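Local coordinates for ankyrin repeat and SOCS box protein 11 (Homo sapiens, PDB 4UUC) that serves as the substrate-recognition component of a cullin-5-RING E3 ubiquitin ligase that marks proteins such as BIK, DIRAS2 and RPN1 for proteasomal degradation, at residues L102-H107 with H130-L135; P138-C143 with W166-L171; K153-G158 with H184-Y189. All blocks are in the same frame, centred on the assembly; numbering follows the deposited sequence.

Contact 1: residues L102-H107 with H130-L135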
loop_
_atom_site.group_PDB
_atom_site.type_symbol
_atom_site.label_atom_id
_atom_site.label_comp_id
_atom_site.label_asym_id
_atom_site.label_seq_id
_atom_site.Cartn_x
_atom_site.Cartn_y
_atom_site.Cartn_z
ATOM N N LEU A 102 8.835 -9.371 -4.873
ATOM C CA LEU A 102 8.685 -7.981 -5.303
ATOM C C LEU A 102 7.854 -7.200 -4.291
ATOM O O LEU A 102 6.958 -7.755 -3.655
ATOM C CB LEU A 102 8.034 -7.914 -6.685
ATOM C CG LEU A 102 8.802 -8.633 -7.798
ATOM C CD1 LEU A 102 8.092 -8.449 -9.130
ATOM C CD2 LEU A 102 10.235 -8.140 -7.887
ATOM N N ALA A 103 8.159 -5.913 -4.139
ATOM C CA ALA A 103 7.461 -5.071 -3.172
ATOM C C ALA A 103 5.999 -4.895 -3.582
ATOM O O ALA A 103 5.704 -4.650 -4.747
ATOM C CB ALA A 103 8.155 -3.732 -3.047
ATOM N N SER A 104 5.090 -5.036 -2.618
ATOM C CA SER A 104 3.653 -5.016 -2.887
ATOM C C SER A 104 3.103 -3.593 -2.946
ATOM O O SER A 104 3.199 -2.862 -1.966
ATOM C CB SER A 104 2.896 -5.802 -1.811
ATOM O OG SER A 104 1.498 -5.702 -2.002
ATOM N N PRO A 105 2.516 -3.201 -4.091
ATOM C CA PRO A 105 1.971 -1.842 -4.189
ATOM C C PRO A 105 0.824 -1.552 -3.223
ATOM O O PRO A 105 0.833 -0.487 -2.598
ATOM C CB PRO A 105 1.484 -1.767 -5.641
ATOM C CG PRO A 105 2.332 -2.754 -6.372
ATOM C CD PRO A 105 2.533 -3.877 -5.402
ATOM N N ILE A 106 -0.145 -2.455 -3.098
ATOM C CA ILE A 106 -1.322 -2.144 -2.289
ATOM C C ILE A 106 -0.961 -1.993 -0.805
ATOM O O ILE A 106 -1.523 -1.137 -0.120
ATOM C CB ILE A 106 -2.444 -3.205 -2.455
ATOM C CG1 ILE A 106 -3.764 -2.655 -1.900
ATOM C CG2 ILE A 106 -2.069 -4.535 -1.800
ATOM C CD1 ILE A 106 -4.959 -3.567 -2.112
ATOM N N HIS A 107 -0.010 -2.783 -0.312
ATOM C CA HIS A 107 0.363 -2.702 1.100
ATOM C C HIS A 107 1.054 -1.381 1.426
ATOM O O HIS A 107 0.849 -0.820 2.503
ATOM C CB HIS A 107 1.252 -3.884 1.488
ATOM C CG HIS A 107 0.535 -5.197 1.468
ATOM N ND1 HIS A 107 0.261 -5.875 0.299
ATOM C CD2 HIS A 107 0.003 -5.940 2.468
ATOM C CE1 HIS A 107 -0.397 -6.985 0.582
ATOM N NE2 HIS A 107 -0.564 -7.050 1.891
ATOM N N HIS A 130 -4.813 -10.338 0.348
ATOM C CA HIS A 130 -3.447 -10.742 0.029
ATOM C C HIS A 130 -2.523 -10.590 1.233
ATOM O O HIS A 130 -2.169 -9.472 1.605
ATOM C CB HIS A 130 -2.900 -9.920 -1.141
ATOM C CG HIS A 130 -1.521 -10.322 -1.565
ATOM N ND1 HIS A 130 -0.680 -9.478 -2.261
ATOM C CD2 HIS A 130 -0.837 -11.479 -1.395
ATOM C CE1 HIS A 130 0.462 -10.099 -2.501
ATOM N NE2 HIS A 130 0.393 -11.314 -1.986
ATOM N N GLU A 131 -2.125 -11.710 1.836
ATOM C CA GLU A 131 -1.212 -11.657 2.975
ATOM C C GLU A 131 0.237 -11.770 2.526
ATOM O O GLU A 131 0.701 -12.853 2.181
ATOM C CB GLU A 131 -1.510 -12.761 3.995
ATOM C CG GLU A 131 -0.586 -12.683 5.224
ATOM C CD GLU A 131 -0.875 -13.730 6.290
ATOM O OE1 GLU A 131 -1.880 -14.461 6.170
ATOM O OE2 GLU A 131 -0.088 -13.814 7.256
ATOM N N VAL A 132 0.947 -10.649 2.539
ATOM C CA VAL A 132 2.387 -10.658 2.309
ATOM C C VAL A 132 3.061 -11.165 3.581
ATOM O O VAL A 132 2.781 -10.664 4.669
ATOM C CB VAL A 132 2.915 -9.258 1.930
ATOM C CG1 VAL A 132 4.440 -9.228 1.939
ATOM C CG2 VAL A 132 2.389 -8.863 0.566
ATOM N N PRO A 133 3.935 -12.179 3.458
ATOM C CA PRO A 133 4.578 -12.716 4.664
ATOM C C PRO A 133 5.215 -11.636 5.532
ATOM O O PRO A 133 5.937 -10.778 5.023
ATOM C CB PRO A 133 5.640 -13.665 4.097
ATOM C CG PRO A 133 5.068 -14.120 2.800
ATOM C CD PRO A 133 4.336 -12.922 2.248
ATOM N N GLN A 134 4.891 -11.671 6.821
ATOM C CA GLN A 134 5.421 -10.754 7.835
ATOM C C GLN A 134 4.878 -9.316 7.750
ATOM O O GLN A 134 5.062 -8.538 8.687
ATOM C CB GLN A 134 6.952 -10.739 7.778
ATOM C CG GLN A 134 7.566 -12.132 7.878
ATOM C CD GLN A 134 7.081 -12.886 9.105
ATOM O OE1 GLN A 134 7.120 -12.364 10.219
ATOM N NE2 GLN A 134 6.598 -14.106 8.903
ATOM N N LEU A 135 4.200 -8.969 6.657
ATOM C CA LEU A 135 3.534 -7.668 6.538
ATOM C C LEU A 135 2.058 -7.769 6.887
ATOM O O LEU A 135 1.477 -6.860 7.483
ATOM C CB LEU A 135 3.666 -7.110 5.120
ATOM C CG LEU A 135 4.761 -6.089 4.823
ATOM C CD1 LEU A 135 4.650 -5.645 3.369
ATOM C CD2 LEU A 135 4.693 -4.886 5.752
HETATM O O HOH W 1 -0.172 -7.032 -3.665
#
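The ring of His107 meets the carbonyl and ring of His130 and the side chain of Val132 in a mixed polar and aromatic contact near the surface, where the start of helix 105-111 in the fourth ankyrin repeat faces the loop leading toward the fifth. Ser104-Pro105-Ile106-His107 is a variant of the TPLH motif that opens the first helix of many ankyrin repeats, and it illustrates the linking role of the motif's histidine. The His107 side chain has CG beside its own backbone N (chi1 -68°), which leaves the ring lying between Ser104 and the incoming loop. On one side ND1 shares a short hydrogen bond of 2.6 Å with OG of Ser104, the N-cap residue. On the other, NE2 donates to His130 O at 2.9 Å, a weak bond because it is bent to 129°, and this same nitrogen makes a second weak bond to Gly136 O. Bonds at both nitrogens, short at ND1 and weak at NE2, would limit the rotation of the imidazole. Val132 closes one face: its CG2 sits 3.7 Å from the ring centroid in a CH-pi contact, shifted toward the rim. The edge of His107 is turned toward the face of the His130 ring in an offset edge-to-face pair, with planes at 77°. Beyond the rings, Leu135 brings CD1 to 4.3 Å from His107 CB, while helix 138-144 touches the imidazole through Pro138 and Val141. Ser104 and His130 are joined indirectly, by a water that lies in the plane of the His130 ring, 2.9 Å from its ND1, and 2.7 Å from Ser104 OG.

Contact 2: residues P138-C143 with W166-L171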
loop_
_atom_site.group_PDB
_atom_site.type_symbol
_atom_site.label_atom_id
_atom_site.label_comp_id
_atom_site.label_asym_id
_atom_site.label_seq_id
_atom_site.Cartn_x
_atom_site.Cartn_y
_atom_site.Cartn_z
ATOM N N PRO A 138 -3.888 -6.330 3.613
ATOM C CA PRO A 138 -4.131 -4.887 3.553
ATOM C C PRO A 138 -4.881 -4.363 4.781
ATOM O O PRO A 138 -4.560 -3.283 5.276
ATOM C CB PRO A 138 -4.964 -4.729 2.277
ATOM C CG PRO A 138 -4.536 -5.878 1.417
ATOM C CD PRO A 138 -4.305 -7.008 2.371
ATOM N N LEU A 139 -5.858 -5.118 5.273
ATOM C CA LEU A 139 -6.601 -4.691 6.454
ATOM C C LEU A 139 -5.680 -4.600 7.669
ATOM O O LEU A 139 -5.780 -3.668 8.466
ATOM C CB LEU A 139 -7.761 -5.647 6.742
ATOM C CG LEU A 139 -8.601 -5.307 7.975
ATOM C CD1 LEU A 139 -9.248 -3.932 7.848
ATOM C CD2 LEU A 139 -9.657 -6.386 8.187
ATOM N N TYR A 140 -4.785 -5.570 7.805
ATOM C CA TYR A 140 -3.836 -5.585 8.912
ATOM C C TYR A 140 -2.921 -4.357 8.887
ATOM O O TYR A 140 -2.663 -3.742 9.923
ATOM C CB TYR A 140 -3.003 -6.865 8.862
ATOM C CG TYR A 140 -2.063 -7.035 10.025
ATOM C CD1 TYR A 140 -2.494 -7.605 11.215
ATOM C CD2 TYR A 140 -0.737 -6.641 9.930
ATOM C CE1 TYR A 140 -1.629 -7.768 12.282
ATOM C CE2 TYR A 140 0.130 -6.798 10.985
ATOM C CZ TYR A 140 -0.313 -7.358 12.158
ATOM O OH TYR A 140 0.567 -7.502 13.202
ATOM N N VAL A 141 -2.431 -4.013 7.701
ATOM C CA VAL A 141 -1.598 -2.831 7.528
ATOM C C VAL A 141 -2.391 -1.574 7.885
ATOM O O VAL A 141 -1.891 -0.703 8.594
ATOM C CB VAL A 141 -1.061 -2.730 6.081
ATOM C CG1 VAL A 141 -0.308 -1.418 5.862
ATOM C CG2 VAL A 141 -0.158 -3.922 5.771
ATOM N N ALA A 142 -3.623 -1.489 7.387
ATOM C CA ALA A 142 -4.494 -0.351 7.672
ATOM C C ALA A 142 -4.668 -0.148 9.177
ATOM O O ALA A 142 -4.644 0.984 9.669
ATOM C CB ALA A 142 -5.855 -0.545 7.002
ATOM N N CYS A 143 -4.867 -1.244 9.902
ATOM C CA CYS A 143 -5.050 -1.183 11.347
ATOM C C CYS A 143 -3.756 -0.823 12.075
ATOM O O CYS A 143 -3.773 -0.089 13.059
ATOM C CB CYS A 143 -5.600 -2.511 11.866
ATOM S SG CYS A 143 -7.296 -2.855 11.321
ATOM N N TRP A 166 -0.380 -13.880 10.017
ATOM C CA TRP A 166 -0.540 -15.216 10.591
ATOM C C TRP A 166 -1.535 -15.164 11.764
ATOM O O TRP A 166 -2.727 -14.982 11.529
ATOM C CB TRP A 166 0.809 -15.824 11.008
ATOM C CG TRP A 166 0.674 -17.303 11.332
ATOM C CD1 TRP A 166 0.019 -18.243 10.590
ATOM C CD2 TRP A 166 1.178 -17.991 12.488
ATOM N NE1 TRP A 166 0.085 -19.468 11.205
ATOM C CE2 TRP A 166 0.792 -19.342 12.370
ATOM C CE3 TRP A 166 1.920 -17.595 13.607
ATOM C CZ2 TRP A 166 1.121 -20.298 13.327
ATOM C CZ3 TRP A 166 2.245 -18.548 14.557
ATOM C CH2 TRP A 166 1.843 -19.882 14.412
ATOM N N LEU A 167 -1.075 -15.314 13.006
ATOM C CA LEU A 167 -1.997 -15.365 14.148
ATOM C C LEU A 167 -2.331 -13.989 14.735
ATOM O O LEU A 167 -3.208 -13.875 15.597
ATOM C CB LEU A 167 -1.427 -16.251 15.257
ATOM C CG LEU A 167 -1.463 -17.769 15.042
ATOM C CD1 LEU A 167 -0.936 -18.463 16.284
ATOM C CD2 LEU A 167 -2.851 -18.282 14.694
ATOM N N ASP A 168 -1.629 -12.954 14.287
ATOM C CA ASP A 168 -1.913 -11.589 14.722
ATOM C C ASP A 168 -3.033 -11.026 13.844
ATOM O O ASP A 168 -2.826 -10.734 12.665
ATOM C CB ASP A 168 -0.651 -10.722 14.638
ATOM C CG ASP A 168 -0.583 -9.665 15.734
ATOM O OD1 ASP A 168 -0.758 -10.006 16.921
ATOM O OD2 ASP A 168 -0.334 -8.489 15.406
ATOM N N THR A 169 -4.232 -10.911 14.406
ATOM C CA THR A 169 -5.376 -10.419 13.653
ATOM C C THR A 169 -5.296 -8.895 13.530
ATOM O O THR A 169 -4.542 -8.253 14.258
ATOM C CB THR A 169 -6.718 -10.810 14.318
ATOM O OG1 THR A 169 -6.925 -10.023 15.497
ATOM C CG2 THR A 169 -6.745 -12.294 14.683
ATOM N N PRO A 170 -6.065 -8.313 12.595
ATOM C CA PRO A 170 -6.161 -6.852 12.504
ATOM C C PRO A 170 -6.554 -6.206 13.829
ATOM O O PRO A 170 -6.102 -5.099 14.125
ATOM C CB PRO A 170 -7.241 -6.646 11.442
ATOM C CG PRO A 170 -7.119 -7.840 10.569
ATOM C CD PRO A 170 -6.803 -8.973 11.505
ATOM N N LEU A 171 -7.375 -6.890 14.621
ATOM C CA LEU A 171 -7.781 -6.362 15.918
ATOM C C LEU A 171 -6.595 -6.319 16.884
ATOM O O LEU A 171 -6.466 -5.379 17.666
ATOM C CB LEU A 171 -8.919 -7.194 16.514
ATOM C CG LEU A 171 -9.550 -6.638 17.794
ATOM C CD1 LEU A 171 -10.365 -5.374 17.509
ATOM C CD2 LEU A 171 -10.410 -7.688 18.469
#
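Asp168 makes the polar end of this contact between the fifth and sixth ankyrin repeats, taking a hydrogen bond from Tyr140 OH on its OD2 at 2.6 Å. OD2 lies at the ring edge, in the plane of the phenol, while the carboxylate as a whole is turned 68° from that plane; the bond uses the anti lone pair of OD2. The reach of the phenol comes from CG standing anti to the backbone N (chi1 -175°), which extends the ring away from helix 138-144. Next in the chain, Thr169 turns its side chain away to the N-cap position, where OG1 accepts a weak bond from Leu171 N; its carbonyl O stays at the edge of the tyrosine, 3.6 Å from Tyr140 CE1. Pro170, the first residue of helix 170-175, then packs on helix 138-144 of the repeat before. Its CG lies 3.8 Å from Leu139 CD2, the two side chains crossing near a right angle, and its CB is equally far from Cys143 SG. Further along, Arg176 forms a salt bridge to Asp168 OD2, and Asn197 bonds OD1. With phenol and guanidinium converging on one oxygen and an amide on the other, the acid is probably ionised and held against turning, while the proline side rests on van der Waals packing, chiefly of Leu139 and Cys143.

Contact 3: residues K153-G158 with H184-Y189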
loop_
_atom_site.group_PDB
_atom_site.type_symbol
_atom_site.label_atom_id
_atom_site.label_comp_id
_atom_site.label_asym_id
_atom_site.label_seq_id
_atom_site.Cartn_x
_atom_site.Cartn_y
_atom_site.Cartn_z
ATOM N N LYS A 153 -13.332 1.124 4.255
ATOM C CA LYS A 153 -13.523 0.725 2.862
ATOM C C LYS A 153 -13.217 -0.755 2.639
ATOM O O LYS A 153 -13.963 -1.448 1.951
ATOM C CB LYS A 153 -12.650 1.585 1.945
ATOM C CG LYS A 153 -12.955 1.420 0.463
ATOM C CD LYS A 153 -14.291 2.056 0.094
ATOM C CE LYS A 153 -14.772 1.595 -1.269
ATOM N NZ LYS A 153 -16.061 2.243 -1.647
ATOM N N LEU A 154 -12.116 -1.236 3.211
ATOM C CA LEU A 154 -11.734 -2.640 3.075
ATOM C C LEU A 154 -12.800 -3.576 3.648
ATOM O O LEU A 154 -13.138 -4.588 3.037
ATOM C CB LEU A 154 -10.389 -2.892 3.760
ATOM C CG LEU A 154 -9.169 -2.376 2.990
ATOM C CD1 LEU A 154 -7.942 -2.312 3.892
ATOM C CD2 LEU A 154 -8.887 -3.257 1.776
ATOM N N LEU A 155 -13.328 -3.233 4.817
ATOM C CA LEU A 155 -14.376 -4.032 5.446
ATOM C C LEU A 155 -15.639 -4.040 4.586
ATOM O O LEU A 155 -16.263 -5.083 4.393
ATOM C CB LEU A 155 -14.684 -3.497 6.847
ATOM C CG LEU A 155 -13.583 -3.711 7.890
ATOM C CD1 LEU A 155 -13.848 -2.882 9.139
ATOM C CD2 LEU A 155 -13.448 -5.189 8.243
ATOM N N GLU A 156 -16.006 -2.872 4.068
ATOM C CA GLU A 156 -17.180 -2.743 3.211
ATOM C C GLU A 156 -17.046 -3.555 1.925
ATOM O O GLU A 156 -18.038 -4.059 1.399
ATOM C CB GLU A 156 -17.426 -1.275 2.869
ATOM C CG GLU A 156 -17.924 -0.459 4.040
ATOM C CD GLU A 156 -17.964 1.026 3.752
ATOM O OE1 GLU A 156 -17.481 1.449 2.680
ATOM O OE2 GLU A 156 -18.482 1.773 4.607
ATOM N N LEU A 157 -15.820 -3.684 1.427
ATOM C CA LEU A 157 -15.561 -4.440 0.205
ATOM C C LEU A 157 -15.439 -5.944 0.466
ATOM O O LEU A 157 -15.275 -6.729 -0.468
ATOM C CB LEU A 157 -14.287 -3.921 -0.474
ATOM C CG LEU A 157 -14.387 -2.531 -1.108
ATOM C CD1 LEU A 157 -13.013 -2.050 -1.564
ATOM C CD2 LEU A 157 -15.360 -2.534 -2.280
ATOM N N GLY A 158 -15.503 -6.338 1.735
ATOM C CA GLY A 158 -15.566 -7.743 2.103
ATOM C C GLY A 158 -14.262 -8.362 2.571
ATOM O O GLY A 158 -14.109 -9.584 2.547
ATOM N N HIS A 184 -13.990 -0.231 16.957
ATOM C CA HIS A 184 -15.435 -0.430 16.811
ATOM C C HIS A 184 -15.806 -0.902 15.404
ATOM O O HIS A 184 -16.720 -1.712 15.241
ATOM C CB HIS A 184 -16.194 0.852 17.163
ATOM C CG HIS A 184 -16.161 1.183 18.622
ATOM N ND1 HIS A 184 -16.535 0.280 19.595
ATOM C CD2 HIS A 184 -15.793 2.310 19.276
ATOM C CE1 HIS A 184 -16.401 0.838 20.786
ATOM N NE2 HIS A 184 -15.953 2.069 20.619
ATOM N N LEU A 185 -15.090 -0.417 14.394
ATOM C CA LEU A 185 -15.324 -0.857 13.019
ATOM C C LEU A 185 -15.048 -2.350 12.865
ATOM O O LEU A 185 -15.854 -3.070 12.281
ATOM C CB LEU A 185 -14.458 -0.066 12.037
ATOM C CG LEU A 185 -14.986 1.300 11.587
ATOM C CD1 LEU A 185 -13.889 2.086 10.887
ATOM C CD2 LEU A 185 -16.181 1.143 10.672
ATOM N N LEU A 186 -13.903 -2.809 13.365
ATOM C CA LEU A 186 -13.571 -4.230 13.321
ATOM C C LEU A 186 -14.609 -5.068 14.065
ATOM O O LEU A 186 -15.069 -6.098 13.567
ATOM C CB LEU A 186 -12.186 -4.487 13.921
ATOM C CG LEU A 186 -10.977 -4.022 13.109
ATOM C CD1 LEU A 186 -9.704 -4.271 13.906
ATOM C CD2 LEU A 186 -10.909 -4.723 11.763
ATOM N N THR A 187 -14.959 -4.629 15.267
ATOM C CA THR A 187 -15.940 -5.336 16.075
ATOM C C THR A 187 -17.296 -5.378 15.368
ATOM O O THR A 187 -17.955 -6.422 15.341
ATOM C CB THR A 187 -16.098 -4.681 17.455
ATOM O OG1 THR A 187 -14.832 -4.664 18.123
ATOM C CG2 THR A 187 -17.105 -5.449 18.302
ATOM N N ASP A 188 -17.702 -4.249 14.789
ATOM C CA ASP A 188 -18.972 -4.176 14.063
ATOM C C ASP A 188 -19.022 -5.167 12.900
ATOM O O ASP A 188 -20.099 -5.637 12.526
ATOM C CB ASP A 188 -19.221 -2.768 13.515
ATOM C CG ASP A 188 -19.558 -1.755 14.597
ATOM O OD1 ASP A 188 -19.909 -2.154 15.729
ATOM O OD2 ASP A 188 -19.482 -0.546 14.301
ATOM N N TYR A 189 -17.858 -5.469 12.327
ATOM C CA TYR A 189 -17.761 -6.379 11.191
ATOM C C TYR A 189 -17.368 -7.798 11.609
ATOM O O TYR A 189 -16.954 -8.610 10.779
ATOM C CB TYR A 189 -16.768 -5.832 10.162
ATOM C CG TYR A 189 -17.406 -4.893 9.170
ATOM C CD1 TYR A 189 -17.522 -3.538 9.440
ATOM C CD2 TYR A 189 -17.906 -5.366 7.965
ATOM C CE1 TYR A 189 -18.111 -2.677 8.537
ATOM C CE2 TYR A 189 -18.498 -4.513 7.055
ATOM C CZ TYR A 189 -18.598 -3.173 7.344
ATOM O OH TYR A 189 -19.185 -2.326 6.438
HETATM O O HOH W 2 -19.199 0.243 6.795
#
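Leu155 and Tyr189 form the heart of a contact between the ends of helices 148-156 and 180-188, which belong to successive repeats of the ankyrin solenoid, the fifth and the sixth. Leu155 CB stands almost exactly over the centre of the Tyr189 ring, a CH-pi contact at 3.6 Å from the centroid and 3° from the ring normal. The branches lie along the CB end of the tyrosine: CG is anti to the carbonyl carbon (chi1 -70°), and CD1 touches Tyr189 CD1 and goes on to Leu185 CB at 4.1 Å and the tip of Leu186. An alanine here would keep the methylene carbon over the ring but would probably open a gap beside Leu185 and Leu186 and leave the tyrosine less firmly held. The backbone takes part as well, Leu155 O lying 3.5 Å from Tyr189 CE2. This carbonyl is placed by the way its helix ends: Gly158, with positive phi, returns its N-H to Leu155 O at 3.0 Å in a Schellman motif. Tyr189, for its part, is the residue at which the next helix leaves its helical angles, so each partner is set near the terminus of a helix. Further in, Leu139 of helix 138-144 touches both Leu155 and Leu186, carrying the apolar packing on from the exposed tyrosine to the buried layer between the helices. At the outer rim the phenol oxygen of Tyr189, OH, ends against the Glu156 side chain, 3.3 Å from Glu156 CG. Glu156 then continues extended to a carboxylate whose OE2 forms a salt bridge with Lys152. One water completes this edge, hydrogen-bonded to Tyr189 OH at 2.6 Å and donating to Glu156 OE2 at 2.8 Å.

In the fold
Contacts 1, 2 and 3 trace a path across three consecutive ankyrin repeats. The centre of contact 2 is about 12 Å from the centre of each of the other two. Those lie about 20 Å apart, with nearest atoms about 6 Å from each other, so contact 2 bridges them. It meets contact 1 through a probable hydrogen bond of 2.8 Å from Trp166 N to Glu131 OE2. It meets contact 3 by apolar packing, Leu171 CA lying 3.5 Å from Leu186 CD1. Contacts 2 and 3 alternate along the chain, joining the same two repeats through different helices, whereas contact 1 closes before either opens.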